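Local coordinates for protein FAD synthase (Thermoplasma volcanium GSS1, PDB 3GLV) that probably transfers the AMP portion of ATP to flavin mononucleotide, making FAD and releasing diphosphate with the aid of a divalent metal cation, at residues A[30-35]-A[64-69]; A[34-39]-A[54-59]; A[88-93]-A[116-121]; A[11-16]-A[48-53]. All blocks are in the same frame, centred on the assembly; numbering follows the deposited sequence.

Interaction 1: A[30-35]-A[64-69]; sequences DELVVV and KVVDRA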
loop_
_atom_site.group_PDB
_atom_site.type_symbol
_atom_site.label_atom_id
_atom_site.label_comp_id
_atom_site.label_asym_id
_atom_site.label_seq_id
_atom_site.Cartn_x
_atom_site.Cartn_y
_atom_site.Cartn_z
ATOM N N ASP A 30 12.098 14.797 -5.249
ATOM C CA ASP A 30 11.095 14.807 -6.312
ATOM C C ASP A 30 10.777 13.463 -6.869
ATOM O O ASP A 30 9.723 13.262 -7.471
ATOM C CB ASP A 30 11.670 15.657 -7.456
ATOM C CG ASP A 30 11.909 17.073 -7.028
ATOM O OD1 ASP A 30 10.891 17.735 -6.766
ATOM O OD2 ASP A 30 13.084 17.503 -6.913
ATOM N N GLU A 31 11.713 12.531 -6.744
ATOM C CA GLU A 31 11.510 11.172 -7.186
ATOM C C GLU A 31 11.955 10.228 -6.046
ATOM O O GLU A 31 13.049 10.324 -5.574
ATOM C CB GLU A 31 12.346 10.928 -8.433
ATOM C CG GLU A 31 12.223 9.548 -9.037
ATOM C CD GLU A 31 13.305 9.242 -10.028
ATOM O OE1 GLU A 31 14.414 9.770 -9.884
ATOM O OE2 GLU A 31 13.077 8.416 -10.917
ATOM N N LEU A 32 11.072 9.323 -5.625
ATOM C CA LEU A 32 11.419 8.247 -4.716
ATOM C C LEU A 32 11.584 6.924 -5.452
ATOM O O LEU A 32 10.646 6.456 -6.105
ATOM C CB LEU A 32 10.385 8.131 -3.606
ATOM C CG LEU A 32 10.651 7.020 -2.577
ATOM C CD1 LEU A 32 11.940 7.268 -1.796
ATOM C CD2 LEU A 32 9.465 6.912 -1.594
ATOM N N VAL A 33 12.827 6.382 -5.384
ATOM C CA VAL A 33 13.173 5.047 -5.868
ATOM C C VAL A 33 13.289 4.185 -4.651
ATOM O O VAL A 33 14.058 4.479 -3.680
ATOM C CB VAL A 33 14.502 5.032 -6.728
ATOM C CG1 VAL A 33 14.849 3.616 -7.207
ATOM C CG2 VAL A 33 14.445 6.022 -7.961
ATOM N N VAL A 34 12.534 3.099 -4.645
ATOM C CA VAL A 34 12.651 2.133 -3.544
ATOM C C VAL A 34 13.347 0.885 -3.987
ATOM O O VAL A 34 12.981 0.266 -5.066
ATOM C CB VAL A 34 11.253 1.793 -2.921
ATOM C CG1 VAL A 34 11.409 0.758 -1.789
ATOM C CG2 VAL A 34 10.531 3.068 -2.456
ATOM N N VAL A 35 14.353 0.473 -3.215
ATOM C CA VAL A 35 15.068 -0.757 -3.561
ATOM C C VAL A 35 14.653 -1.872 -2.599
ATOM O O VAL A 35 14.852 -1.786 -1.382
ATOM C CB VAL A 35 16.609 -0.558 -3.509
ATOM C CG1 VAL A 35 17.391 -1.884 -3.828
ATOM C CG2 VAL A 35 17.035 0.623 -4.408
ATOM N N LYS A 64 1.234 5.568 -3.440
ATOM C CA LYS A 64 1.228 6.917 -4.024
ATOM C C LYS A 64 2.623 7.520 -4.019
ATOM O O LYS A 64 3.041 8.069 -5.010
ATOM C CB LYS A 64 0.278 7.870 -3.241
ATOM C CG LYS A 64 -1.235 7.609 -3.495
ATOM C CD LYS A 64 -2.164 8.600 -2.708
ATOM C CE LYS A 64 -3.672 8.217 -2.775
ATOM N NZ LYS A 64 -4.154 7.642 -4.145
ATOM N N VAL A 65 3.339 7.385 -2.899
ATOM C CA VAL A 65 4.579 8.113 -2.725
ATOM C C VAL A 65 5.766 7.492 -3.465
ATOM O O VAL A 65 6.808 8.138 -3.569
ATOM C CB VAL A 65 4.929 8.315 -1.216
ATOM C CG1 VAL A 65 3.796 9.053 -0.509
ATOM C CG2 VAL A 65 5.278 7.021 -0.530
ATOM N N VAL A 66 5.600 6.290 -4.042
ATOM C CA VAL A 66 6.675 5.614 -4.694
ATOM C C VAL A 66 6.658 5.869 -6.202
ATOM O O VAL A 66 5.718 5.460 -6.937
ATOM C CB VAL A 66 6.683 4.058 -4.408
ATOM C CG1 VAL A 66 7.811 3.376 -5.151
ATOM C CG2 VAL A 66 6.754 3.764 -2.925
ATOM N N ASP A 67 7.741 6.470 -6.691
ATOM C CA ASP A 67 7.833 6.704 -8.143
ATOM C C ASP A 67 8.340 5.480 -8.872
ATOM O O ASP A 67 7.767 5.120 -9.896
ATOM C CB ASP A 67 8.657 7.927 -8.414
ATOM C CG ASP A 67 8.016 9.149 -7.815
ATOM O OD1 ASP A 67 6.890 9.444 -8.262
ATOM O OD2 ASP A 67 8.548 9.726 -6.847
ATOM N N ARG A 68 9.364 4.824 -8.321
ATOM C CA ARG A 68 9.964 3.637 -8.957
ATOM C C ARG A 68 10.437 2.654 -7.920
ATOM O O ARG A 68 10.971 3.045 -6.874
ATOM C CB ARG A 68 11.177 4.021 -9.818
ATOM C CG ARG A 68 10.788 4.412 -11.209
ATOM C CD ARG A 68 12.003 4.877 -12.021
ATOM N NE ARG A 68 13.023 3.835 -12.038
ATOM C CZ ARG A 68 14.303 3.992 -11.688
ATOM N NH1 ARG A 68 14.782 5.178 -11.281
ATOM N NH2 ARG A 68 15.113 2.938 -11.754
ATOM N N ALA A 69 10.284 1.372 -8.244
ATOM C CA ALA A 69 10.758 0.314 -7.376
ATOM C C ALA A 69 11.520 -0.707 -8.147
ATOM O O ALA A 69 11.100 -1.128 -9.238
ATOM C CB ALA A 69 9.596 -0.322 -6.612
HETATM O O HOH W 1 6.302 12.549 -7.562
#
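Val65 meets the first segment mainly through its carbonyl group, with Leu32 CD2 3.5 Å from Val65 O. Val66 follows with a contact between methyl groups, its CG1 lying 3.8 Å from Val34 CG2, and the two valine side chains cross at about a right angle. Asp67 points toward the first segment, and its OD2 receives Leu32 N at 2.8 Å on the anti lone pair, in a nearly straight bond (167°). The same OD2 forms a salt bridge with Lys26, while Asp67 OD1 accepts from a water 3.2 Å away. Two successive amides, Asp67 N and Arg68 N, both donate to Leu32 O where the chain enters strand 68-71. From here Val33 pairs with Arg68 and Val34 with Ala69 in parallel register, setting strand 68-71 as an outer strand, within this chain, of the five-stranded parallel sheet of this Rossmann-like nucleotidyltransferase fold. Arg68 O accepts Val34 N at 2.7 Å. The Arg68 side chain runs alongside Val33, NH1 3.4 Å from Val33 CG2. Glu31 OE2 stands at the guanidinium edge, where its salt bridge to Arg68 NH1 is long at 3.7 Å; the carboxylate has a stronger partner in Arg4, a like charge close to Arg68. Ala69 CA approaches Val34 O at 3.2 Å, and its methyl group packs against Leu57 and Ile60 of helix 53-60.

Interaction 2: A[34-39]-A[54-59]; sequences VVVARD and NSRLAL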
loop_
_atom_site.group_PDB
_atom_site.type_symbol
_atom_site.label_atom_id
_atom_site.label_comp_id
_atom_site.label_asym_id
_atom_site.label_seq_id
_atom_site.Cartn_x
_atom_site.Cartn_y
_atom_site.Cartn_z
ATOM N N VAL A 34 12.534 3.099 -4.645
ATOM C CA VAL A 34 12.651 2.133 -3.544
ATOM C C VAL A 34 13.347 0.885 -3.987
ATOM O O VAL A 34 12.981 0.266 -5.066
ATOM C CB VAL A 34 11.253 1.793 -2.921
ATOM C CG1 VAL A 34 11.409 0.758 -1.789
ATOM C CG2 VAL A 34 10.531 3.068 -2.456
ATOM N N VAL A 35 14.353 0.473 -3.215
ATOM C CA VAL A 35 15.068 -0.757 -3.561
ATOM C C VAL A 35 14.653 -1.872 -2.599
ATOM O O VAL A 35 14.852 -1.786 -1.382
ATOM C CB VAL A 35 16.609 -0.558 -3.509
ATOM C CG1 VAL A 35 17.391 -1.884 -3.828
ATOM C CG2 VAL A 35 17.035 0.623 -4.408
ATOM N N VAL A 36 14.035 -2.887 -3.169
ATOM C CA VAL A 36 13.371 -3.965 -2.437
ATOM C C VAL A 36 14.312 -5.186 -2.377
ATOM O O VAL A 36 14.779 -5.661 -3.429
ATOM C CB VAL A 36 12.044 -4.363 -3.159
ATOM C CG1 VAL A 36 11.387 -5.594 -2.480
ATOM C CG2 VAL A 36 11.094 -3.197 -3.188
ATOM N N ALA A 37 14.594 -5.697 -1.179
ATOM C CA ALA A 37 15.552 -6.806 -1.014
ATOM C C ALA A 37 15.081 -8.077 -1.731
ATOM O O ALA A 37 13.911 -8.431 -1.664
ATOM C CB ALA A 37 15.768 -7.089 0.461
ATOM N N ARG A 38 15.993 -8.722 -2.463
ATOM C CA ARG A 38 15.784 -10.056 -2.971
ATOM C C ARG A 38 15.539 -11.026 -1.835
ATOM O O ARG A 38 15.974 -10.827 -0.713
ATOM C CB ARG A 38 17.013 -10.532 -3.764
ATOM C CG ARG A 38 17.111 -9.800 -5.086
ATOM C CD ARG A 38 18.196 -10.223 -6.000
ATOM N NE ARG A 38 18.113 -9.407 -7.214
ATOM C CZ ARG A 38 17.355 -9.686 -8.282
ATOM N NH1 ARG A 38 16.624 -10.795 -8.332
ATOM N NH2 ARG A 38 17.330 -8.846 -9.323
ATOM N N ASP A 39 14.848 -12.097 -2.159
ATOM C CA ASP A 39 14.602 -13.159 -1.186
ATOM C C ASP A 39 15.891 -13.762 -0.611
ATOM O O ASP A 39 15.963 -13.998 0.595
ATOM C CB ASP A 39 13.711 -14.263 -1.781
ATOM C CG ASP A 39 12.249 -13.807 -2.048
ATOM O OD1 ASP A 39 11.593 -13.101 -1.177
ATOM O OD2 ASP A 39 11.715 -14.239 -3.118
ATOM N N ASN A 54 9.055 -10.755 -6.058
ATOM C CA ASN A 54 8.282 -10.076 -7.083
ATOM C C ASN A 54 6.987 -9.527 -6.519
ATOM O O ASN A 54 6.573 -8.401 -6.847
ATOM C CB ASN A 54 7.994 -10.997 -8.275
ATOM C CG ASN A 54 9.270 -11.462 -8.935
ATOM O OD1 ASN A 54 10.281 -10.761 -8.919
ATOM N ND2 ASN A 54 9.254 -12.659 -9.450
ATOM N N SER A 55 6.362 -10.295 -5.630
ATOM C CA SER A 55 5.162 -9.808 -4.952
ATOM C C SER A 55 5.479 -8.584 -4.109
ATOM O O SER A 55 4.749 -7.575 -4.186
ATOM C CB SER A 55 4.512 -10.887 -4.109
ATOM O OG SER A 55 4.025 -11.923 -4.941
ATOM N N ARG A 56 6.569 -8.638 -3.347
ATOM C CA ARG A 56 6.851 -7.516 -2.453
ATOM C C ARG A 56 7.109 -6.248 -3.269
ATOM O O ARG A 56 6.683 -5.157 -2.881
ATOM C CB ARG A 56 8.021 -7.807 -1.506
ATOM C CG ARG A 56 7.697 -8.888 -0.472
ATOM C CD ARG A 56 8.824 -9.204 0.571
ATOM N NE ARG A 56 9.902 -10.032 0.044
ATOM C CZ ARG A 56 11.062 -9.579 -0.425
ATOM N NH1 ARG A 56 11.339 -8.274 -0.409
ATOM N NH2 ARG A 56 11.983 -10.433 -0.880
ATOM N N LEU A 57 7.876 -6.392 -4.353
ATOM C CA LEU A 57 8.211 -5.272 -5.236
ATOM C C LEU A 57 6.940 -4.666 -5.838
ATOM O O LEU A 57 6.779 -3.466 -5.825
ATOM C CB LEU A 57 9.162 -5.725 -6.370
ATOM C CG LEU A 57 9.451 -4.761 -7.583
ATOM C CD1 LEU A 57 10.161 -3.553 -7.139
ATOM C CD2 LEU A 57 10.354 -5.429 -8.620
ATOM N N ALA A 58 6.077 -5.516 -6.407
ATOM C CA ALA A 58 4.810 -5.086 -7.036
ATOM C C ALA A 58 3.903 -4.327 -6.064
ATOM O O ALA A 58 3.301 -3.305 -6.422
ATOM C CB ALA A 58 4.075 -6.288 -7.623
ATOM N N LEU A 59 3.795 -4.810 -4.824
ATOM C CA LEU A 59 2.966 -4.118 -3.864
ATOM C C LEU A 59 3.547 -2.760 -3.543
ATOM O O LEU A 59 2.816 -1.765 -3.599
ATOM C CB LEU A 59 2.759 -4.931 -2.583
ATOM C CG LEU A 59 1.619 -4.552 -1.684
ATOM C CD1 LEU A 59 0.219 -4.416 -2.386
ATOM C CD2 LEU A 59 1.560 -5.541 -0.477
#
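Arg56 extends from helix 53-60 to the chain just beyond strand 31-36 and supplies every hydrogen bond of this contact. Ala37 O is gripped end-on by both terminal nitrogens, Arg56 NH1 and NH2 each standing 2.9 Å from it, and the oxygen lies in the guanidinium plane. A salt bridge adds to this grip: Arg56 NH2 reaches Asp39 OD1 at 2.7 Å in an almost straight hydrogen bond (N-H...O 169°). Asp39 OD1 also lies in the guanidinium plane, yet the nitrogen meets it from above the carboxylate, the two flat groups being turned 68° apart. A bend at chi3 (-77°) sets NE off the line of the chain, where it donates to Phe51 O, while NH1 also bonds Val10 O. With partners for all three nitrogens, the guanidinium is fixed in its rotation.

Packing comes from Val36: its CG1 lies 3.4 Å from Arg56 NH1, oblique to the guanidinium, and its CG2 makes the apolar contact, 4.1 Å from Leu57 CD1. A buried arginine thus ties a helix to the loop at the C-terminal end of a parallel strand, the end at which Rossmann-like nucleotidyltransferases bind nucleotide, close to Val10, inferred to bind ATP.

Interaction 3: A[88-93]-A[116-121]; sequences IITLGY and VRISKY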
loop_
_atom_site.group_PDB
_atom_site.type_symbol
_atom_site.label_atom_id
_atom_site.label_comp_id
_atom_site.label_asym_id
_atom_site.label_seq_id
_atom_site.Cartn_x
_atom_site.Cartn_y
_atom_site.Cartn_z
ATOM N N ILE A 88 20.109 11.396 -2.612
ATOM C CA ILE A 88 19.917 11.144 -1.175
ATOM C C ILE A 88 19.586 9.726 -0.914
ATOM O O ILE A 88 18.805 9.091 -1.656
ATOM C CB ILE A 88 18.751 12.017 -0.594
ATOM C CG1 ILE A 88 19.064 13.508 -0.722
ATOM C CG2 ILE A 88 18.450 11.661 0.829
ATOM C CD1 ILE A 88 17.919 14.449 -0.171
ATOM N N ILE A 89 20.243 9.185 0.097
ATOM C CA ILE A 89 19.944 7.869 0.600
ATOM C C ILE A 89 19.359 8.028 1.987
ATOM O O ILE A 89 19.883 8.759 2.891
ATOM C CB ILE A 89 21.135 6.907 0.610
ATOM C CG1 ILE A 89 21.640 6.711 -0.771
ATOM C CG2 ILE A 89 20.667 5.504 1.189
ATOM C CD1 ILE A 89 23.004 5.870 -0.902
ATOM N N THR A 90 18.233 7.370 2.138
ATOM C CA THR A 90 17.438 7.442 3.354
ATOM C C THR A 90 17.617 6.190 4.248
ATOM O O THR A 90 17.536 5.070 3.759
ATOM C CB THR A 90 16.032 7.688 2.806
ATOM O OG1 THR A 90 15.761 9.128 2.776
ATOM C CG2 THR A 90 15.198 7.037 3.363
ATOM N N LEU A 91 17.935 6.413 5.528
ATOM C CA LEU A 91 17.952 5.336 6.555
ATOM C C LEU A 91 16.890 5.561 7.684
ATOM O O LEU A 91 16.474 6.677 7.932
ATOM C CB LEU A 91 19.329 5.199 7.194
ATOM C CG LEU A 91 20.553 4.878 6.320
ATOM C CD1 LEU A 91 21.785 5.002 7.117
ATOM C CD2 LEU A 91 20.448 3.504 5.655
ATOM N N GLY A 92 16.485 4.495 8.348
ATOM C CA GLY A 92 15.625 4.554 9.548
ATOM C C GLY A 92 16.303 5.306 10.690
ATOM O O GLY A 92 17.530 5.383 10.735
ATOM N N TYR A 93 15.524 5.847 11.619
ATOM C CA TYR A 93 16.033 6.650 12.778
ATOM C C TYR A 93 17.120 5.935 13.658
ATOM O O TYR A 93 18.090 6.556 14.224
ATOM C CB TYR A 93 14.842 7.029 13.704
ATOM C CG TYR A 93 15.294 7.790 14.925
ATOM C CD1 TYR A 93 15.747 9.114 14.804
ATOM C CD2 TYR A 93 15.317 7.197 16.182
ATOM C CE1 TYR A 93 16.194 9.848 15.911
ATOM C CE2 TYR A 93 15.768 7.921 17.314
ATOM C CZ TYR A 93 16.207 9.248 17.165
ATOM O OH TYR A 93 16.657 9.991 18.248
ATOM N N VAL A 116 20.490 10.646 4.829
ATOM C CA VAL A 116 19.548 11.263 5.778
ATOM C C VAL A 116 18.831 10.220 6.622
ATOM O O VAL A 116 18.235 9.277 6.092
ATOM C CB VAL A 116 18.556 12.151 5.026
ATOM C CG1 VAL A 116 17.372 12.651 5.913
ATOM C CG2 VAL A 116 19.296 13.350 4.441
ATOM N N ARG A 117 18.901 10.347 7.952
ATOM C CA ARG A 117 18.075 9.489 8.798
ATOM C C ARG A 117 16.645 10.063 8.891
ATOM O O ARG A 117 16.465 11.262 9.130
ATOM C CB ARG A 117 18.689 9.318 10.185
ATOM C CG ARG A 117 19.851 8.333 10.215
ATOM C CD ARG A 117 20.494 8.109 11.629
ATOM N NE ARG A 117 20.859 9.362 12.276
ATOM C CZ ARG A 117 20.162 9.991 13.223
ATOM N NH1 ARG A 117 19.039 9.496 13.734
ATOM N NH2 ARG A 117 20.612 11.151 13.684
ATOM N N ILE A 118 15.638 9.202 8.687
ATOM C CA ILE A 118 14.244 9.574 8.864
ATOM C C ILE A 118 13.826 9.606 10.322
ATOM O O ILE A 118 14.343 8.847 11.113
ATOM C CB ILE A 118 13.339 8.622 8.119
ATOM C CG1 ILE A 118 13.728 8.657 6.634
ATOM C CG2 ILE A 118 11.815 8.932 8.408
ATOM C CD1 ILE A 118 13.666 10.069 5.959
ATOM N N SER A 119 12.896 10.484 10.670
ATOM C CA SER A 119 12.420 10.627 12.072
ATOM C C SER A 119 11.811 9.336 12.596
ATOM O O SER A 119 11.306 8.519 11.820
ATOM C CB SER A 119 11.353 11.708 12.194
ATOM O OG SER A 119 10.217 11.387 11.408
ATOM N N LYS A 120 11.861 9.162 13.909
ATOM C CA LYS A 120 11.308 7.950 14.541
ATOM C C LYS A 120 9.795 7.904 14.316
ATOM O O LYS A 120 9.139 8.921 14.455
ATOM C CB LYS A 120 11.665 7.950 16.038
ATOM C CG LYS A 120 11.189 6.701 16.789
ATOM C CD LYS A 120 11.897 6.500 18.143
ATOM C CE LYS A 120 11.466 7.494 19.210
ATOM N NZ LYS A 120 11.981 7.097 20.581
ATOM N N TYR A 121 9.242 6.784 13.874
ATOM C CA TYR A 121 7.788 6.690 13.724
ATOM C C TYR A 121 7.104 6.563 15.125
ATOM O O TYR A 121 7.672 5.991 16.019
ATOM C CB TYR A 121 7.386 5.505 12.819
ATOM C CG TYR A 121 5.892 5.335 12.759
ATOM C CD1 TYR A 121 5.089 6.401 12.419
ATOM C CD2 TYR A 121 5.272 4.137 13.102
ATOM C CE1 TYR A 121 3.701 6.291 12.387
ATOM C CE2 TYR A 121 3.857 4.005 13.079
ATOM C CZ TYR A 121 3.080 5.092 12.723
ATOM O OH TYR A 121 1.678 5.053 12.701
#
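In the beta-alpha-beta unit formed by strand 88-91, helix 96-109 and strand 114-117, Leu91 and Arg117 pair in parallel at the edge of the sheet. The backbone ladder alternates between the strands: Val116 N donates to Ile89 O at 2.8 Å, Leu91 N to Val116 O at 2.9 Å, and Ile118 N to Leu91 O at 2.8 Å, this last bond being nearly straight (172°). On the face carrying Thr90 and Val116, Ile88 CG2 lies 4.1 Å from Val116 CG2. Arg117 is on the other face, and its chain bends at chi3. Its NH1 binds Tyr93 O at 3.1 Å on a lone pair in the carbonyl plane, the oxygen tilted 24° from the guanidinium plane. That nitrogen also lies 3.5 Å from Tyr93 CD1, oblique to the ring. Glu99 takes Arg117 NE in a salt bridge, and Lys96 is a second donor to Tyr93 O. An alanine in place of Arg117 would probably leave Glu99 without its charge partner and Tyr93 O with one donor fewer.

Tyr93 has CG anti to its backbone N (chi1 178°), beside its own carbonyl carbon and within reach of Lys120 CB. Lys120 CB sits over one ring face, 4.1 Å from the centroid of Tyr93, in a CH-pi contact. Ile118 O lies at the ring edge, 3.2 Å from Tyr93 CB. Beyond these strands lie Asp94 and Tyr121, both inferred to bind ATP, in keeping with the nucleotide site that Rossmann-like folds form at the C-terminal edge of their parallel sheet.

Interaction 4: A[11-16]-A[48-53]; sequences FDILHL and IPIFDE. With SO4 (sulfate ion), chain C.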
loop_
_atom_site.group_PDB
_atom_site.type_symbol
_atom_site.label_atom_id
_atom_site.label_comp_id
_atom_site.label_asym_id
_atom_site.label_seq_id
_atom_site.Cartn_x
_atom_site.Cartn_y
_atom_site.Cartn_z
ATOM N N PHE A 11 10.124 -4.954 3.101
ATOM C CA PHE A 11 8.696 -4.658 2.926
ATOM C C PHE A 11 7.876 -5.928 2.776
ATOM O O PHE A 11 7.138 -6.085 1.817
ATOM C CB PHE A 11 8.470 -3.706 1.712
ATOM C CG PHE A 11 9.322 -2.439 1.779
ATOM C CD1 PHE A 11 9.032 -1.449 2.727
ATOM C CD2 PHE A 11 10.452 -2.271 0.952
ATOM C CE1 PHE A 11 9.830 -0.301 2.833
ATOM C CE2 PHE A 11 11.259 -1.138 1.050
ATOM C CZ PHE A 11 10.941 -0.155 2.010
ATOM N N ASP A 12 8.042 -6.851 3.711
ATOM C CA ASP A 12 7.346 -8.141 3.622
ATOM C C ASP A 12 5.838 -7.961 3.866
ATOM O O ASP A 12 5.006 -8.178 2.952
ATOM C CB ASP A 12 7.961 -9.155 4.582
ATOM C CG ASP A 12 7.481 -10.554 4.348
ATOM O OD1 ASP A 12 7.074 -10.916 3.195
ATOM O OD2 ASP A 12 7.565 -11.319 5.349
ATOM N N ILE A 13 5.491 -7.548 5.067
ATOM C CA ILE A 13 4.103 -7.227 5.393
ATOM C C ILE A 13 4.022 -5.733 5.558
ATOM O O ILE A 13 4.640 -5.201 6.508
ATOM C CB ILE A 13 3.639 -7.880 6.695
ATOM C CG1 ILE A 13 3.811 -9.392 6.644
ATOM C CG2 ILE A 13 2.121 -7.503 7.027
ATOM C CD1 ILE A 13 3.064 -10.000 5.497
ATOM N N LEU A 14 3.286 -5.054 4.672
ATOM C CA LEU A 14 3.270 -3.571 4.720
ATOM C C LEU A 14 2.599 -3.096 5.983
ATOM O O LEU A 14 1.536 -3.622 6.391
ATOM C CB LEU A 14 2.579 -2.921 3.508
ATOM C CG LEU A 14 3.338 -2.761 2.194
ATOM C CD1 LEU A 14 2.535 -2.117 1.090
ATOM C CD2 LEU A 14 4.651 -1.954 2.468
ATOM N N HIS A 15 3.211 -2.109 6.617
ATOM C CA HIS A 15 2.612 -1.489 7.768
ATOM C C HIS A 15 2.933 0.012 7.834
ATOM O O HIS A 15 3.650 0.518 6.988
ATOM C CB HIS A 15 3.040 -2.204 8.996
ATOM C CG HIS A 15 4.503 -2.220 9.215
ATOM N ND1 HIS A 15 5.240 -1.071 9.427
ATOM C CD2 HIS A 15 5.388 -3.250 9.257
ATOM C CE1 HIS A 15 6.508 -1.390 9.619
ATOM N NE2 HIS A 15 6.629 -2.705 9.509
ATOM N N LEU A 16 2.388 0.710 8.831
ATOM C CA LEU A 16 2.465 2.161 8.852
ATOM C C LEU A 16 3.887 2.688 9.139
ATOM O O LEU A 16 4.202 3.855 8.848
ATOM C CB LEU A 16 1.425 2.773 9.810
ATOM C CG LEU A 16 -0.013 2.771 9.239
ATOM C CD1 LEU A 16 -1.033 3.231 10.230
ATOM C CD2 LEU A 16 -0.137 3.620 7.972
ATOM N N ILE A 48 13.484 -14.375 6.953
ATOM C CA ILE A 48 12.778 -15.075 5.897
ATOM C C ILE A 48 11.467 -14.321 5.610
ATOM O O ILE A 48 10.646 -14.177 6.493
ATOM C CB ILE A 48 12.496 -16.535 6.319
ATOM C CG1 ILE A 48 13.823 -17.322 6.367
ATOM C CG2 ILE A 48 11.490 -17.211 5.384
ATOM C CD1 ILE A 48 13.723 -18.762 6.970
ATOM N N PRO A 49 11.274 -13.812 4.392
ATOM C CA PRO A 49 9.963 -13.159 4.174
ATOM C C PRO A 49 8.896 -14.167 3.693
ATOM O O PRO A 49 9.223 -15.114 2.990
ATOM C CB PRO A 49 10.250 -12.128 3.100
ATOM C CG PRO A 49 11.575 -12.598 2.445
ATOM C CD PRO A 49 12.233 -13.578 3.305
ATOM N N ILE A 50 7.643 -13.955 4.066
ATOM C CA ILE A 50 6.543 -14.837 3.684
ATOM C C ILE A 50 6.026 -14.566 2.241
ATOM O O ILE A 50 5.465 -15.459 1.570
ATOM C CB ILE A 50 5.415 -14.680 4.784
ATOM C CG1 ILE A 50 4.498 -15.872 4.797
ATOM C CG2 ILE A 50 4.673 -13.387 4.650
ATOM C CD1 ILE A 50 3.492 -15.793 5.908
ATOM N N PHE A 51 6.205 -13.330 1.773
ATOM C CA PHE A 51 5.885 -12.976 0.383
ATOM C C PHE A 51 7.153 -13.003 -0.475
ATOM O O PHE A 51 8.211 -12.530 -0.045
ATOM C CB PHE A 51 5.253 -11.582 0.341
ATOM C CG PHE A 51 3.804 -11.553 0.728
ATOM C CD1 PHE A 51 2.832 -12.014 -0.167
ATOM C CD2 PHE A 51 3.393 -10.974 1.918
ATOM C CE1 PHE A 51 1.504 -11.965 0.137
ATOM C CE2 PHE A 51 2.049 -10.909 2.262
ATOM C CZ PHE A 51 1.075 -11.435 1.363
ATOM N N ASP A 52 7.042 -13.513 -1.698
ATOM C CA ASP A 52 8.226 -13.625 -2.589
ATOM C C ASP A 52 8.599 -12.243 -3.132
ATOM O O ASP A 52 7.813 -11.293 -3.052
ATOM C CB ASP A 52 7.891 -14.519 -3.777
ATOM C CG ASP A 52 6.800 -13.880 -4.631
ATOM O OD1 ASP A 52 5.580 -14.000 -4.315
ATOM O OD2 ASP A 52 7.162 -13.106 -5.513
ATOM N N GLU A 53 9.802 -12.135 -3.691
ATOM C CA GLU A 53 10.387 -10.838 -4.017
ATOM C C GLU A 53 9.617 -10.077 -5.065
ATOM O O GLU A 53 9.498 -8.891 -4.956
ATOM C CB GLU A 53 11.872 -10.938 -4.400
ATOM C CG GLU A 53 12.127 -11.631 -5.728
ATOM C CD GLU A 53 13.548 -12.176 -5.882
ATOM O OE1 GLU A 53 14.318 -12.233 -4.890
ATOM O OE2 GLU A 53 13.873 -12.505 -7.041
HETATM S S SO4 C . 12.075 -3.704 6.355
HETATM O O1 SO4 C . 12.243 -4.716 7.412
HETATM O O2 SO4 C . 13.261 -3.766 5.502
HETATM O O3 SO4 C . 10.931 -4.077 5.491
HETATM O O4 SO4 C . 11.994 -2.451 7.111
#
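Asp12 holds the 48-53 loop through both carboxylate oxygens. OD1 accepts Phe51 N at 2.9 Å on its syn lone pair (N-H...O 164°), and OD2 accepts Ile50 N, also at 2.9 Å, on the syn side but 20° out of the carboxylate plane. CG stands anti to the backbone N (chi1 -169°), close to Ile50 N, and the two oxygens take two successive amides of the loop. An alanine here would probably leave the N-H groups of Ile50 and Phe51 without this acceptor and the loop less firmly tied to the 11-16 segment. One residue earlier, Phe11 N donates to O3 of a sulfate ion at 2.7 Å; Val10 N and His18 NE2 bind the same ion.

Around the carboxylate, Pro49 CB lies 3.4 Å from Asp12 OD1, and the two side chains cross at about a right angle. Asp12 O comes within 3.4 Å of Phe51 CD2, oblique to the ring. Farther out, Ile13 CD1 meets the edge of the Phe51 ring, 3.5 Å from Phe51 CE2, and lies 3.8 Å from Ile50 CG2. In the dimer, Phe51 packs on His15 of the second subunit, and Ile13 on its counterpart there. The 11-16 segment carries the first two residues, His15 and Leu16, of the HxGH motif of the nucleotidyltransferases, and the sulfate, probably from the crystallisation liquor, is consistent with an anion site for a phosphate group of ATP.

All four contacts belong to one parallel sheet and the loops and helices around it. Interactions 1 and 2 share strand 31-36, their centres about 12 Å apart, and Ala69 of one packs on Leu57 of the other. Interaction 4 lies about 8 Å from interaction 2, between centres, and the two are joined by polar contacts and packing; along the chain their segments alternate. Interaction 3 comes last along the chain, at the outer strand 114-117, at the other end of the strand order from 68-71, about 19 Å from interaction 2 between centres and across the middle of the chain. It touches interaction 4 through Tyr121 and Leu16, so that loops from both halves of the sheet probably meet around the nucleotide. Interactions 1, 2 and 4 also reach the second subunit.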